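Local structure of motility protein FimV (Pseudomonas aeruginosa, 4MBQ) at the interface of chains A and B. The protein acts as an inner-membrane hub that regulates cyclic AMP by activating the adenylate cyclase CyaB and supports type IV pilus assembly, twitching motility and virulence gene expression. Sequence-based numbering; all coordinates share one arbitrary frame. Chains: chain A/B, Motility protein FimV.

The interface of chains A and B. Residues chain A 16, 19-20, 23; chain B 26-27, 30-31.
The N-terminal turns of chain A helix 17-31, with A:Asp16 just ahead of it, pack antiparallel against the C-terminal turns of chain B helix 15-30 and B:Met31, which follows it. Within the patch two carboxylates meet OD2 to OD2, A:Asp23 to B:Asp30 at 2.6 Å, lying in nearly the same plane (1° apart) although the side chains run at about a right angle. Such a separation fits a hydrogen bond only if one of the acids carries a proton, which is not seen; the closeness would be expected to raise the pKa of one of the two. In A:Asp23, CG stands beside the backbone N (chi1 -65°), opposite the carbonyl carbon, which sends the carboxylate toward B:Asp30 and lays its carbon against CB of B:Arg26 at 3.8 Å. The guanidinium of B:Arg26 is carried away on an extended chain and makes no salt bridge with A:Asp23; its NE stays 5.7 Å from A:Asp23 OD1. A:Thr20 divides its branches. Its methyl, CG2, anti to the backbone N, meets CG of B:Met31 at 3.6 Å and CB of B:Ala27 at 4.0 Å, whereas the hydroxyl OG1 turns back to donate to the carbonyl O of A:Asp16 (3.0 Å), tilted 34° from the carbonyl plane. That bond would help hold the threonine's rotation, with OG1 lying 3.5 Å from CB of B:Asp30. The small side chain of B:Ala27 is consistent with the close approach of the helices, its CB lying against CB of A:Asp23. A:Asp16 caps the helix start, OD2 accepting from the backbone N of A:Ala19, and its own N makes a weak hydrogen bond to the carbonyl O of B:Asp30 (3.4 Å). Two-fold symmetry repeats the patch with the chains exchanged; in the crystal the two together join copies of this C-terminal tetratricopeptide-repeat domain through their first helices; whether full-length FimV pairs this way, the structure alone does not show.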
# COMPACT_ATOMS: atom_id res chain seq x y z
N ASP A 16 -10.30 -4.48 -6.22
CA ASP A 16 -10.82 -3.12 -6.15
C ASP A 16 -9.73 -2.12 -5.78
O ASP A 16 -9.05 -2.28 -4.76
CB ASP A 16 -11.97 -3.03 -5.15
CG ASP A 16 -12.50 -1.63 -5.00
OD1 ASP A 16 -13.30 -1.19 -5.86
OD2 ASP A 16 -12.13 -0.95 -4.02
N ALA A 19 -10.34 -0.10 -2.42
CA ALA A 19 -10.12 -0.93 -1.24
C ALA A 19 -8.63 -1.14 -0.99
O ALA A 19 -8.19 -1.24 0.16
CB ALA A 19 -10.83 -2.26 -1.38
N THR A 20 -7.86 -1.23 -2.07
CA THR A 20 -6.41 -1.37 -1.96
C THR A 20 -5.78 -0.11 -1.39
O THR A 20 -4.91 -0.16 -0.53
CB THR A 20 -5.77 -1.67 -3.33
OG1 THR A 20 -6.29 -2.91 -3.84
CG2 THR A 20 -4.26 -1.77 -3.19
N ASP A 23 -6.09 0.32 2.34
CA ASP A 23 -5.07 -0.44 3.06
C ASP A 23 -3.72 0.26 3.00
O ASP A 23 -2.99 0.33 3.99
CB ASP A 23 -4.93 -1.85 2.48
CG ASP A 23 -6.16 -2.68 2.68
OD1 ASP A 23 -6.72 -2.70 3.80
OD2 ASP A 23 -6.58 -3.33 1.70
N ARG B 26 -2.48 -6.82 3.21
CA ARG B 26 -3.90 -6.62 2.96
C ARG B 26 -4.11 -5.91 1.63
O ARG B 26 -5.08 -6.18 0.92
CB ARG B 26 -4.56 -5.83 4.10
CG ARG B 26 -4.55 -6.54 5.45
CD ARG B 26 -5.20 -5.70 6.54
NE ARG B 26 -5.10 -6.35 7.85
CZ ARG B 26 -4.36 -5.92 8.86
NH1 ARG B 26 -3.65 -4.80 8.74
NH2 ARG B 26 -4.34 -6.59 10.01
N ALA B 27 -3.20 -5.00 1.30
CA ALA B 27 -3.27 -4.27 0.04
C ALA B 27 -3.05 -5.21 -1.15
O ALA B 27 -3.75 -5.12 -2.16
CB ALA B 27 -2.25 -3.15 0.02
N ASP B 30 -6.17 -7.36 -1.71
CA ASP B 30 -7.21 -6.60 -2.39
C ASP B 30 -6.86 -6.32 -3.85
O ASP B 30 -7.74 -6.04 -4.66
CB ASP B 30 -7.52 -5.31 -1.63
CG ASP B 30 -8.45 -5.54 -0.46
OD1 ASP B 30 -9.43 -6.30 -0.63
OD2 ASP B 30 -8.20 -4.99 0.63
N MET B 31 -5.58 -6.41 -4.18
CA MET B 31 -5.14 -6.29 -5.57
C MET B 31 -5.29 -7.61 -6.30
O MET B 31 -5.16 -7.67 -7.52
CB MET B 31 -3.68 -5.83 -5.64
CG MET B 31 -3.50 -4.32 -5.56
SD MET B 31 -1.80 -3.81 -5.87
CE MET B 31 -0.96 -4.47 -4.44